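Protelomerase (Agrobacterium tumefaciens, PDB 4F43) generates the hairpin ends of the linear chromosome from replicated telomere DNA and protects them, here as a fragment containing the catalytic domain bound to hairpin DNA. Local coordinates at residues Asp35-Met40 / Asn77-Ala82; Glu190-Gly195 / Gly292-Asp297; Pro155-Thr160 / Gly182-Lys187; Pro3-Ala8 / Ala39-Asp44. The protein carries 1 engineered substitution. All coordinates share one frame; numbering follows the deposited sequence.

Interaction 1: residues Asp35-Met40 / Asn77-Ala82; sequences DFIAAM and NAIREA. With nucleotides of chain B.
Ile37 of helix 28-40 packs against Ala78, Ile79 and Ala82 of helix 65-82. The two segments cross at -45° with their axes 10.6 Å apart. Followed outward, Ile37 divides its contacts between its two branches. CB itself points toward the other helix, and CG2, anti to the backbone N, leads to Ala82, where it lies 3.6 Å from Ala82 CB. CG1, on the other branch, stands beside the backbone N (chi1 -57°) and carries CD1 onto the backbone and side chains one turn earlier. There Ile37 CD1 is 4.0 Å from Ala78 C, 4.1 Å from Ala78 CB and equally far from Ile79 CG1. A branched residue suits this place because its two branches reach two sites, CG2 at Ala82 and CD1 at Ala78 and Ile79, and the small alanines let it approach the helix backbone.

Ile79 answers from the other helix. Its CD1 meets the edge of the Phe36 ring near the ring plane, 4.2 Å from Phe36 CE2, while its CG1 lies 4.2 Å from Met40 SD. Beyond this pair, Met89 touches Phe36, Met40 and Ile79, and Tyr75 stacks edge-to-face with Phe36.

Elsewhere on the helix surface, Asn77 uses ND2 to donate to DA21 OP2 of chain B, 3.1 Å away with an angle of 145° at the hydrogen. No hydrogen bond joins the two helices themselves. Their cohesion is therefore apolar burial, while the DNA backbone is met by a neutral amide on the same helix, a contact that need not depend on the base.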
# COMPACT_ATOMS: atom_id res chain seq x y z
N ASP A 35 -27.54 7.57 -0.78
CA ASP A 35 -28.68 8.30 -0.23
C ASP A 35 -28.23 9.62 0.39
O ASP A 35 -28.99 10.58 0.43
CB ASP A 35 -29.40 7.45 0.82
CG ASP A 35 -29.91 6.14 0.26
OD1 ASP A 35 -30.10 6.05 -0.97
OD2 ASP A 35 -30.12 5.19 1.05
N PHE A 36 -26.99 9.64 0.87
CA PHE A 36 -26.40 10.85 1.44
C PHE A 36 -26.25 11.91 0.35
O PHE A 36 -26.77 13.02 0.47
CB PHE A 36 -25.05 10.52 2.05
CG PHE A 36 -24.51 11.60 2.94
CD1 PHE A 36 -25.00 11.76 4.23
CD2 PHE A 36 -23.50 12.44 2.51
CE1 PHE A 36 -24.51 12.74 5.05
CE2 PHE A 36 -23.00 13.42 3.33
CZ PHE A 36 -23.51 13.58 4.61
N ILE A 37 -25.53 11.54 -0.71
CA ILE A 37 -25.33 12.43 -1.85
C ILE A 37 -26.67 12.83 -2.46
O ILE A 37 -26.84 13.96 -2.92
CB ILE A 37 -24.44 11.77 -2.92
CG1 ILE A 37 -23.09 11.36 -2.32
CG2 ILE A 37 -24.22 12.71 -4.10
CD1 ILE A 37 -22.31 12.51 -1.73
N ALA A 38 -27.63 11.91 -2.45
CA ALA A 38 -28.97 12.17 -2.96
C ALA A 38 -29.67 13.25 -2.15
O ALA A 38 -30.25 14.19 -2.70
CB ALA A 38 -29.79 10.89 -2.97
N ALA A 39 -29.62 13.12 -0.82
CA ALA A 39 -30.25 14.08 0.07
C ALA A 39 -29.55 15.43 0.03
O ALA A 39 -30.17 16.47 0.27
CB ALA A 39 -30.28 13.54 1.49
N MET A 40 -28.26 15.42 -0.28
CA MET A 40 -27.49 16.66 -0.37
C MET A 40 -27.92 17.55 -1.54
O MET A 40 -27.67 18.75 -1.55
CB MET A 40 -25.99 16.36 -0.48
CG MET A 40 -25.36 15.86 0.81
SD MET A 40 -23.57 15.76 0.68
CE MET A 40 -23.18 17.45 0.23
N ASN A 77 -14.66 11.72 -0.22
CA ASN A 77 -14.33 11.50 -1.62
C ASN A 77 -15.57 11.50 -2.51
O ASN A 77 -15.55 12.02 -3.63
CB ASN A 77 -13.55 10.20 -1.80
CG ASN A 77 -12.12 10.31 -1.33
OD1 ASN A 77 -11.52 11.38 -1.37
ND2 ASN A 77 -11.55 9.19 -0.88
N ALA A 78 -16.66 10.93 -1.99
CA ALA A 78 -17.93 10.93 -2.70
C ALA A 78 -18.44 12.35 -2.90
O ALA A 78 -18.94 12.70 -3.97
CB ALA A 78 -18.95 10.09 -1.96
N ILE A 79 -18.30 13.18 -1.87
CA ILE A 79 -18.71 14.58 -1.93
C ILE A 79 -17.86 15.34 -2.95
O ILE A 79 -18.39 16.11 -3.75
CB ILE A 79 -18.61 15.27 -0.56
CG1 ILE A 79 -19.53 14.58 0.45
CG2 ILE A 79 -18.98 16.74 -0.68
CD1 ILE A 79 -19.41 15.13 1.86
N ARG A 80 -16.55 15.11 -2.91
CA ARG A 80 -15.64 15.75 -3.85
C ARG A 80 -15.97 15.36 -5.29
O ARG A 80 -15.87 16.18 -6.20
CB ARG A 80 -14.19 15.38 -3.54
CG ARG A 80 -13.65 15.97 -2.25
CD ARG A 80 -12.18 15.64 -2.07
NE ARG A 80 -11.65 16.14 -0.82
CZ ARG A 80 -11.05 17.32 -0.68
NH1 ARG A 80 -10.59 17.70 0.51
NH2 ARG A 80 -10.91 18.13 -1.73
N GLU A 81 -16.37 14.11 -5.48
CA GLU A 81 -16.72 13.62 -6.81
C GLU A 81 -18.03 14.20 -7.30
O GLU A 81 -18.16 14.58 -8.47
CB GLU A 81 -16.79 12.09 -6.81
CG GLU A 81 -17.10 11.49 -8.18
CD GLU A 81 -17.28 9.98 -8.12
OE1 GLU A 81 -17.30 9.35 -9.20
OE2 GLU A 81 -17.41 9.44 -7.01
N ALA A 82 -19.01 14.28 -6.41
CA ALA A 82 -20.36 14.72 -6.78
C ALA A 82 -20.47 16.23 -6.98
O ALA A 82 -20.99 16.69 -8.00
CB ALA A 82 -21.37 14.24 -5.75
P DA B 21 -7.17 9.40 -1.56
OP1 DA B 21 -7.01 9.94 -2.93
OP2 DA B 21 -8.49 8.88 -1.13
O5' DA B 21 -6.09 8.25 -1.34
C5' DA B 21 -4.74 8.43 -1.78
C4' DA B 21 -3.89 7.20 -1.50
O4' DA B 21 -3.94 6.89 -0.09
C3' DA B 21 -4.32 5.92 -2.21
O3' DA B 21 -3.18 5.09 -2.43
C2' DA B 21 -5.24 5.28 -1.18
C1' DA B 21 -4.42 5.57 0.07
N9 DA B 21 -5.17 5.52 1.32
C8 DA B 21 -6.40 6.05 1.59
N7 DA B 21 -6.81 5.83 2.82
C5 DA B 21 -5.77 5.11 3.40
C6 DA B 21 -5.57 4.57 4.68
N6 DA B 21 -6.44 4.65 5.70
N1 DA B 21 -4.41 3.91 4.89
C2 DA B 21 -3.52 3.80 3.90
N3 DA B 21 -3.59 4.26 2.66
C4 DA B 21 -4.76 4.91 2.48

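Interaction 2: residues Glu190-Gly195 / Gly292-Asp297; sequences EGTKFG and GHNNND. With nucleotides of chain B.
Gly191 and Thr192 run beside Asn294 and Asn295 as two irregular loops, Thr192 CA 4.6 Å from Asn294 CA, and Asn295 N donates to Gly191 O over 2.7 Å at a bent 131°. Glycine fits at Gly191 because a side chain there would run into the Asn295 amide. Gly292, leaving helix 283-291 with positive phi, likewise offers a bare CA, and Lys193 CG packs 3.7 Å from it; Lys193 also makes a cation-pi contact with Tyr198.

The backbone N of Asn294 donates to DC15 OP2 of chain B over 2.8 Å, and its CG, anti to the backbone N (chi1 -175°), carries the amide toward the next nucleotide. ND2 makes a weak bond, 3.3 Å long, to DA16 N7 of chain B. OD1 accepts a hydrogen bond from a water that also donates to DA16 OP2 and accepts from Gly191 N. A second water accepts from Lys193 N and donates to DC15 OP1 over 2.6 Å.

One direct backbone N-H, that of Asn294, and two waters, each taking a bond from a backbone N-H, hold the phosphates. Such bonding follows phosphate positions; Asn294 ND2 adds a weak base contact.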
# COMPACT_ATOMS: atom_id res chain seq x y z
N GLU A 190 4.48 17.81 -3.82
CA GLU A 190 5.57 18.59 -4.40
C GLU A 190 6.89 17.82 -4.37
O GLU A 190 7.63 17.81 -5.35
CB GLU A 190 5.73 19.93 -3.67
CG GLU A 190 4.99 21.09 -4.31
CD GLU A 190 5.72 21.62 -5.54
OE1 GLU A 190 6.86 21.18 -5.80
OE2 GLU A 190 5.14 22.49 -6.23
N GLY A 191 7.17 17.17 -3.25
CA GLY A 191 8.42 16.45 -3.08
C GLY A 191 8.24 14.95 -2.94
O GLY A 191 8.95 14.30 -2.16
N THR A 192 7.30 14.39 -3.69
CA THR A 192 7.07 12.95 -3.68
C THR A 192 7.59 12.32 -4.97
O THR A 192 8.03 13.02 -5.88
CB THR A 192 5.58 12.61 -3.51
OG1 THR A 192 4.85 13.03 -4.67
CG2 THR A 192 5.01 13.31 -2.28
N LYS A 193 7.52 10.99 -5.04
CA LYS A 193 8.03 10.27 -6.20
C LYS A 193 6.98 10.09 -7.29
O LYS A 193 6.99 9.10 -8.02
CB LYS A 193 8.58 8.90 -5.77
CG LYS A 193 9.70 8.97 -4.75
CD LYS A 193 10.92 9.69 -5.31
CE LYS A 193 12.05 9.72 -4.30
NZ LYS A 193 13.22 10.48 -4.80
N PHE A 194 6.07 11.05 -7.39
CA PHE A 194 5.02 11.01 -8.41
C PHE A 194 5.59 11.31 -9.79
O PHE A 194 6.06 12.41 -10.05
CB PHE A 194 3.90 11.99 -8.07
CG PHE A 194 2.78 11.99 -9.07
CD1 PHE A 194 1.85 10.96 -9.09
CD2 PHE A 194 2.65 13.02 -9.99
CE1 PHE A 194 0.82 10.95 -10.01
CE2 PHE A 194 1.62 13.02 -10.91
CZ PHE A 194 0.70 11.98 -10.92
N GLY A 195 5.55 10.31 -10.67
CA GLY A 195 6.09 10.46 -12.01
C GLY A 195 7.60 10.58 -12.00
O GLY A 195 8.20 11.18 -12.90
N GLY A 292 11.37 5.36 -1.59
CA GLY A 292 10.78 6.49 -2.27
C GLY A 292 9.73 7.20 -1.42
O GLY A 292 8.54 6.95 -1.56
N HIS A 293 10.19 8.09 -0.55
CA HIS A 293 9.30 8.81 0.34
C HIS A 293 9.28 10.30 0.04
O HIS A 293 9.99 10.78 -0.85
CB HIS A 293 9.70 8.59 1.80
CG HIS A 293 9.40 7.22 2.31
ND1 HIS A 293 9.99 6.70 3.45
CD2 HIS A 293 8.59 6.25 1.84
CE1 HIS A 293 9.54 5.48 3.66
NE2 HIS A 293 8.69 5.17 2.69
N ASN A 294 8.47 11.03 0.79
CA ASN A 294 8.40 12.49 0.69
C ASN A 294 9.76 13.11 0.97
O ASN A 294 10.57 12.54 1.71
CB ASN A 294 7.36 13.03 1.68
CG ASN A 294 7.15 14.52 1.55
OD1 ASN A 294 7.27 15.09 0.46
ND2 ASN A 294 6.83 15.17 2.66
N ASN A 295 10.03 14.26 0.36
CA ASN A 295 11.29 14.96 0.57
C ASN A 295 11.54 15.28 2.04
O ASN A 295 10.66 15.78 2.73
CB ASN A 295 11.35 16.25 -0.27
CG ASN A 295 12.18 16.09 -1.52
OD1 ASN A 295 13.17 15.35 -1.53
ND2 ASN A 295 11.80 16.79 -2.58
N ASN A 296 12.75 14.97 2.50
CA ASN A 296 13.16 15.22 3.87
C ASN A 296 12.32 14.50 4.92
O ASN A 296 12.23 14.94 6.07
CB ASN A 296 13.20 16.72 4.16
CG ASN A 296 13.92 17.51 3.07
OD1 ASN A 296 13.42 18.53 2.61
ND2 ASN A 296 15.08 17.02 2.66
N ASP A 297 11.70 13.40 4.52
CA ASP A 297 10.89 12.60 5.43
C ASP A 297 11.65 11.36 5.89
O ASP A 297 11.98 10.49 5.09
CB ASP A 297 9.58 12.19 4.76
CG ASP A 297 8.73 11.28 5.63
OD1 ASP A 297 7.94 10.49 5.06
OD2 ASP A 297 8.85 11.35 6.87
P DC B 15 5.05 9.81 0.73
OP1 DC B 15 5.35 9.66 -0.71
OP2 DC B 15 6.15 9.83 1.71
O5' DC B 15 4.19 11.15 0.93
C5' DC B 15 3.03 11.37 0.13
C4' DC B 15 2.13 12.44 0.71
O4' DC B 15 1.63 12.02 2.01
C3' DC B 15 2.78 13.80 0.94
O3' DC B 15 1.86 14.84 0.61
C2' DC B 15 3.06 13.78 2.44
C1' DC B 15 1.78 13.10 2.90
N1 DC B 15 1.83 12.60 4.29
C2 DC B 15 0.67 12.66 5.07
O2 DC B 15 -0.37 13.13 4.58
N3 DC B 15 0.71 12.20 6.34
C4 DC B 15 1.85 11.70 6.83
N4 DC B 15 1.85 11.26 8.10
C5 DC B 15 3.04 11.63 6.05
C6 DC B 15 2.99 12.09 4.79
P DA B 16 2.25 16.38 0.84
OP1 DA B 16 1.46 17.20 -0.10
OP2 DA B 16 3.73 16.48 0.83
O5' DA B 16 1.76 16.68 2.34
C5' DA B 16 0.39 16.94 2.61
C4' DA B 16 0.07 16.78 4.09
O4' DA B 16 1.01 15.83 4.67
C3' DA B 16 0.20 18.05 4.93
O3' DA B 16 -0.72 18.01 6.02
C2' DA B 16 1.64 17.93 5.43
C1' DA B 16 1.65 16.45 5.76
N9 DA B 16 2.99 15.87 5.91
C8 DA B 16 4.02 15.92 5.02
N7 DA B 16 5.10 15.30 5.43
C5 DA B 16 4.75 14.81 6.67
C6 DA B 16 5.46 14.06 7.63
N6 DA B 16 6.72 13.66 7.47
N1 DA B 16 4.82 13.73 8.77
C2 DA B 16 3.55 14.13 8.93
N3 DA B 16 2.78 14.84 8.11
C4 DA B 16 3.45 15.15 6.99
O HOH W 1 5.42 16.54 -1.51
O HOH W 2 7.06 9.75 -2.72
O HOH W 3 12.33 12.89 -3.56

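Interaction 3: residues Pro155-Thr160 / Gly182-Lys187; sequences PYEVFT and GQAKTK. With nucleotides of chain B.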
# COMPACT_ATOMS: atom_id res chain seq x y z
N PRO A 155 2.58 -4.48 -3.76
CA PRO A 155 1.71 -5.30 -4.61
C PRO A 155 0.95 -4.49 -5.67
O PRO A 155 0.85 -4.93 -6.81
CB PRO A 155 0.73 -5.91 -3.61
CG PRO A 155 1.53 -6.04 -2.37
CD PRO A 155 2.45 -4.85 -2.34
N TYR A 156 0.43 -3.33 -5.29
CA TYR A 156 -0.28 -2.47 -6.24
C TYR A 156 0.67 -2.00 -7.33
O TYR A 156 0.36 -2.09 -8.52
CB TYR A 156 -0.91 -1.28 -5.52
CG TYR A 156 -1.81 -0.44 -6.40
CD1 TYR A 156 -3.00 -0.95 -6.89
CD2 TYR A 156 -1.47 0.87 -6.72
CE1 TYR A 156 -3.82 -0.18 -7.69
CE2 TYR A 156 -2.28 1.64 -7.52
CZ TYR A 156 -3.46 1.11 -8.01
OH TYR A 156 -4.28 1.88 -8.80
N GLU A 157 1.83 -1.50 -6.92
CA GLU A 157 2.86 -1.05 -7.85
C GLU A 157 3.29 -2.18 -8.77
O GLU A 157 3.30 -2.03 -9.99
CB GLU A 157 4.07 -0.52 -7.09
CG GLU A 157 3.78 0.67 -6.19
CD GLU A 157 4.95 1.02 -5.28
OE1 GLU A 157 5.86 0.18 -5.15
OE2 GLU A 157 4.95 2.13 -4.71
N VAL A 158 3.64 -3.32 -8.18
CA VAL A 158 4.12 -4.48 -8.92
C VAL A 158 3.11 -4.99 -9.95
O VAL A 158 3.42 -5.10 -11.13
CB VAL A 158 4.48 -5.65 -7.98
CG1 VAL A 158 4.74 -6.93 -8.77
CG2 VAL A 158 5.69 -5.30 -7.13
N PHE A 159 1.90 -5.28 -9.49
CA PHE A 159 0.89 -5.89 -10.35
C PHE A 159 0.24 -4.92 -11.33
O PHE A 159 -0.19 -5.34 -12.41
CB PHE A 159 -0.20 -6.57 -9.51
CG PHE A 159 0.26 -7.82 -8.81
CD1 PHE A 159 0.48 -8.99 -9.52
CD2 PHE A 159 0.46 -7.84 -7.44
CE1 PHE A 159 0.89 -10.14 -8.89
CE2 PHE A 159 0.87 -8.98 -6.80
CZ PHE A 159 1.09 -10.14 -7.52
N THR A 160 0.15 -3.65 -10.98
CA THR A 160 -0.65 -2.72 -11.77
C THR A 160 0.09 -1.63 -12.54
O THR A 160 -0.33 -1.25 -13.63
CB THR A 160 -1.77 -2.07 -10.93
OG1 THR A 160 -1.19 -1.18 -9.97
CG2 THR A 160 -2.58 -3.12 -10.20
N GLY A 182 5.85 3.82 -11.43
CA GLY A 182 5.98 4.94 -10.52
C GLY A 182 5.44 4.63 -9.14
O GLY A 182 4.70 3.66 -8.95
N GLN A 183 5.81 5.46 -8.17
CA GLN A 183 5.43 5.26 -6.78
C GLN A 183 3.92 5.40 -6.57
O GLN A 183 3.24 6.08 -7.34
CB GLN A 183 6.18 6.26 -5.89
CG GLN A 183 6.07 6.02 -4.39
CD GLN A 183 7.01 4.94 -3.89
OE1 GLN A 183 7.41 4.04 -4.64
NE2 GLN A 183 7.38 5.02 -2.62
N ALA A 184 3.41 4.75 -5.53
CA ALA A 184 2.01 4.87 -5.15
C ALA A 184 1.89 5.67 -3.86
O ALA A 184 2.89 5.97 -3.21
CB ALA A 184 1.39 3.49 -4.98
N LYS A 185 0.66 6.02 -3.50
CA LYS A 185 0.35 6.75 -2.27
C LYS A 185 1.01 8.13 -2.19
O LYS A 185 1.10 8.72 -1.11
CB LYS A 185 0.74 5.93 -1.04
CG LYS A 185 0.05 4.58 -0.93
CD LYS A 185 0.43 3.88 0.36
CE LYS A 185 0.09 4.74 1.57
NZ LYS A 185 0.59 4.15 2.84
N THR A 186 1.46 8.65 -3.33
CA THR A 186 2.15 9.93 -3.36
C THR A 186 1.19 11.11 -3.22
O THR A 186 1.56 12.15 -2.69
CB THR A 186 2.96 10.11 -4.66
OG1 THR A 186 2.07 10.13 -5.79
CG2 THR A 186 3.96 8.98 -4.83
N LYS A 187 -0.03 10.92 -3.71
CA LYS A 187 -1.04 11.98 -3.72
C LYS A 187 -0.57 13.22 -4.48
O LYS A 187 -1.04 14.33 -4.22
CB LYS A 187 -1.49 12.34 -2.30
CG LYS A 187 -2.37 11.29 -1.65
CD LYS A 187 -2.68 11.63 -0.20
CE LYS A 187 -1.45 11.49 0.68
NZ LYS A 187 -1.76 11.73 2.12
P DT B 23 -1.34 -2.27 -2.15
OP1 DT B 23 -0.04 -2.71 -2.71
OP2 DT B 23 -2.59 -2.56 -2.88
O5' DT B 23 -1.48 -2.88 -0.68
C5' DT B 23 -0.39 -2.80 0.23
C4' DT B 23 -0.78 -3.35 1.59
O4' DT B 23 -1.95 -2.64 2.08
C3' DT B 23 -1.15 -4.83 1.62
O3' DT B 23 -0.60 -5.45 2.78
C2' DT B 23 -2.67 -4.81 1.68
C1' DT B 23 -2.88 -3.59 2.57
N1 DT B 23 -4.25 -3.01 2.53
C2 DT B 23 -5.00 -3.04 3.68
O2 DT B 23 -4.60 -3.51 4.72
N3 DT B 23 -6.25 -2.49 3.56
C4 DT B 23 -6.82 -1.93 2.43
O4 DT B 23 -7.96 -1.46 2.44
C5 DT B 23 -5.98 -1.93 1.26
C7 DT B 23 -6.48 -1.35 -0.03
C6 DT B 23 -4.75 -2.47 1.36
P DT B 22 -2.86 4.53 -3.90
OP1 DT B 22 -1.98 5.51 -4.58
OP2 DT B 22 -4.14 4.13 -4.53
O5' DT B 22 -2.01 3.20 -3.62
C5' DT B 22 -2.66 1.98 -3.26
C4' DT B 22 -2.26 1.53 -1.86
O4' DT B 22 -3.10 2.18 -0.89
C3' DT B 22 -2.44 0.04 -1.58
O3' DT B 22 -1.26 -0.69 -1.90
C2' DT B 22 -2.71 -0.00 -0.08
C1' DT B 22 -3.06 1.43 0.30
N1 DT B 22 -4.36 1.55 1.03
C2 DT B 22 -4.44 1.10 2.33
O2 DT B 22 -3.50 0.61 2.93
N3 DT B 22 -5.67 1.25 2.91
C4 DT B 22 -6.81 1.79 2.34
O4 DT B 22 -7.87 1.88 2.96
C5 DT B 22 -6.66 2.24 0.98
C7 DT B 22 -7.82 2.84 0.25
C6 DT B 22 -5.46 2.10 0.39
P DC B 15 5.05 9.81 0.73
OP1 DC B 15 5.35 9.66 -0.71
OP2 DC B 15 6.15 9.83 1.71
O5' DC B 15 4.19 11.15 0.93
C5' DC B 15 3.03 11.37 0.13
C4' DC B 15 2.13 12.44 0.71
O4' DC B 15 1.63 12.02 2.01
C3' DC B 15 2.78 13.80 0.94
O3' DC B 15 1.86 14.84 0.61
C2' DC B 15 3.06 13.78 2.44
C1' DC B 15 1.78 13.10 2.90
N1 DC B 15 1.83 12.60 4.29
C2 DC B 15 0.67 12.66 5.07
O2 DC B 15 -0.37 13.13 4.58
N3 DC B 15 0.71 12.20 6.34
C4 DC B 15 1.85 11.70 6.83
N4 DC B 15 1.85 11.26 8.10
C5 DC B 15 3.04 11.63 6.05
C6 DC B 15 2.99 12.09 4.79
O HOH W 4 7.96 1.73 -3.61
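Glu157 and Ala184 meet on the DNA-binding face of the telomere resolvase catalytic domain, where the first turn of helix 155-161 faces the loop that links strands 177-180 and 198-201. The helix start is a phosphate-binding end: Tyr156 N donates to DT23 OP1 of chain B over 2.7 Å, and the positive end of the helix dipole would favour that charge.

The Glu157 chain is extended beyond CG (chi2 170°), and OE2 accepts from Ala184 N over 3.1 Å, on the anti side and 18° out of the carboxylate plane. OE1 turns back to the backbone N of the engineered Ala154. A glutamate suits the place in having two acceptor oxygens on a long enough arm. Gln183 crosses the Glu157 side chain obliquely, with its OE1 3.1 Å from Glu157 OE2; both are acceptors and do not bond. The Gln183 amide is held from elsewhere, NE2 by Leu291 O and OE1 weakly by Tyr198 OH. A water between Gln183 OE1 and Glu157 OE1 can donate to either, though it has more acceptors in reach than protons.

Ala184 is small enough to sit between protein and DNA. Its CB touches the edge of the Tyr156 ring, 4.3 Å from Tyr156 CD2.

The next residues reach the DNA. Lys185 N donates to DT22 OP1 of chain B over 2.9 Å, and Lys185 NZ binds a phosphate and an adenine N3. Lys187 NZ makes two weak bonds to DC15 of chain B, to O2 at 3.2 Å and O4' at 3.4 Å.

Interaction 4: residues Pro3-Ala8 / Ala39-Asp44; sequences PKTGVA and AMNGMD
Lys4 O is gripped by Gly42 N and a water, with a C-H of Asn41 beside them, at the corner where the N-terminal loop meets the turn that follows helix 28-40. Gly42 N gives it the main bond, 2.7 Å long with 158° at the hydrogen and tilted 33° from the carbonyl plane. The water also donates to Met40 O, and Asn41 CA adds a C-H...O contact of 3.3 Å to Lys4 O. Residues Met40 to Met43 form a type II beta turn, and Gly42 takes its third position with positive phi, where a side chain would press against the preceding carbonyl oxygen.

Asn41 supplies the second grip. With CG beside the backbone N (chi1 -77°), its amide reaches across to the backbone of Gly6. Gly6 N donates to Asn41 OD1 over 2.9 Å, approaching from above the carbonyl plane. Asn41 ND2 may answer with a weak bond to Gly6 O, though its position is less certain, and ND2 also makes a weak bond to Ala38 O. An asparagine suits this place because one short amide carries both acceptor and donor.

Around these bonds the contact is modest. Thr5 crosses Asn41 at about a right angle, with Thr5 CB 3.6 Å from Asn41 OD1, and Lys4 CB lies 4.1 Å from Gly42 CA before the rest of that extended chain leads away.

In the fold, the loop 3-8 runs past the turn after helix 28-40 and stops at Ala8, the N-cap of helix 9-18. The turn passes into helix 46-59, whose Leu52 touches Met40 and whose Asp48 and Met49 touch Met43.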
# COMPACT_ATOMS: atom_id res chain seq x y z
N PRO A 3 -22.16 24.52 -6.38
CA PRO A 3 -23.02 23.49 -6.98
C PRO A 3 -23.97 22.93 -5.93
O PRO A 3 -23.52 22.55 -4.84
CB PRO A 3 -22.03 22.40 -7.41
CG PRO A 3 -20.64 22.92 -7.02
CD PRO A 3 -20.88 23.94 -5.96
N LYS A 4 -25.26 22.87 -6.24
CA LYS A 4 -26.23 22.32 -5.30
C LYS A 4 -26.65 20.90 -5.69
O LYS A 4 -27.30 20.20 -4.92
CB LYS A 4 -27.46 23.22 -5.18
CG LYS A 4 -28.15 23.51 -6.49
CD LYS A 4 -29.43 24.29 -6.27
CE LYS A 4 -30.11 24.64 -7.59
NZ LYS A 4 -31.45 25.25 -7.37
N THR A 5 -26.27 20.49 -6.90
CA THR A 5 -26.62 19.16 -7.40
C THR A 5 -25.37 18.40 -7.83
O THR A 5 -24.40 18.99 -8.31
CB THR A 5 -27.58 19.25 -8.59
OG1 THR A 5 -26.92 19.87 -9.70
CG2 THR A 5 -28.81 20.06 -8.22
N GLY A 6 -25.41 17.08 -7.67
CA GLY A 6 -24.28 16.24 -8.05
C GLY A 6 -24.56 14.76 -7.90
O GLY A 6 -25.50 14.35 -7.22
N VAL A 7 -23.72 13.94 -8.54
CA VAL A 7 -23.87 12.49 -8.48
C VAL A 7 -22.51 11.79 -8.43
O VAL A 7 -21.65 12.02 -9.28
CB VAL A 7 -24.70 11.96 -9.67
CG1 VAL A 7 -24.26 12.63 -10.97
CG2 VAL A 7 -24.59 10.45 -9.77
N ALA A 8 -22.32 10.96 -7.41
CA ALA A 8 -21.10 10.17 -7.29
C ALA A 8 -21.21 8.91 -8.13
O ALA A 8 -21.69 7.88 -7.66
CB ALA A 8 -20.84 9.82 -5.83
N ALA A 39 -29.62 13.12 -0.82
CA ALA A 39 -30.25 14.08 0.07
C ALA A 39 -29.55 15.43 0.03
O ALA A 39 -30.17 16.47 0.27
CB ALA A 39 -30.28 13.54 1.49
N MET A 40 -28.26 15.42 -0.28
CA MET A 40 -27.49 16.66 -0.37
C MET A 40 -27.92 17.55 -1.54
O MET A 40 -27.67 18.75 -1.55
CB MET A 40 -25.99 16.36 -0.48
CG MET A 40 -25.36 15.86 0.81
SD MET A 40 -23.57 15.76 0.68
CE MET A 40 -23.18 17.45 0.23
N ASN A 41 -28.57 16.94 -2.53
CA ASN A 41 -28.99 17.67 -3.73
C ASN A 41 -30.04 18.75 -3.45
O ASN A 41 -31.16 18.45 -3.05
CB ASN A 41 -29.51 16.70 -4.79
CG ASN A 41 -28.40 15.97 -5.51
OD1 ASN A 41 -28.04 16.32 -6.63
ND2 ASN A 41 -27.85 14.95 -4.86
N GLY A 42 -29.66 20.01 -3.68
CA GLY A 42 -30.59 21.11 -3.55
C GLY A 42 -30.46 21.89 -2.25
O GLY A 42 -31.08 22.94 -2.09
N MET A 43 -29.66 21.38 -1.33
CA MET A 43 -29.47 22.04 -0.04
C MET A 43 -28.69 23.34 -0.15
O MET A 43 -27.67 23.41 -0.84
CB MET A 43 -28.77 21.10 0.95
CG MET A 43 -29.68 20.09 1.61
SD MET A 43 -28.91 19.28 3.02
CE MET A 43 -30.25 18.26 3.60
N ASP A 44 -29.18 24.37 0.52
CA ASP A 44 -28.51 25.67 0.56
C ASP A 44 -28.28 26.11 2.00
O ASP A 44 -27.49 27.02 2.26
CB ASP A 44 -29.33 26.72 -0.20
CG ASP A 44 -30.82 26.60 0.05
OD1 ASP A 44 -31.60 27.05 -0.81
OD2 ASP A 44 -31.20 26.05 1.10
O HOH W 5 -26.25 20.62 -2.48

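The four contacts fall into two groups. Interactions 1 and 4 belong to the N-terminal helices, with centres 7 Å apart. They share Ala39 and Met40, and Ile37 CG2 of one packs 3.8 Å from Gly6 O of the other. Interactions 2 and 3 lie in the catalytic domain with centres 13 Å apart, joined where Lys193 CB sits 3.6 Å from Gln183 CB and Phe194 meets Thr186; both reach DC15 of chain B. Interaction 1 is about 27 Å from interaction 3, centre to centre, yet Asn77 touches DA21, the neighbour of DT22, so the DNA spans both groups. Interaction 4 stands back, its nearest atom about 13 Å from the nucleic acid.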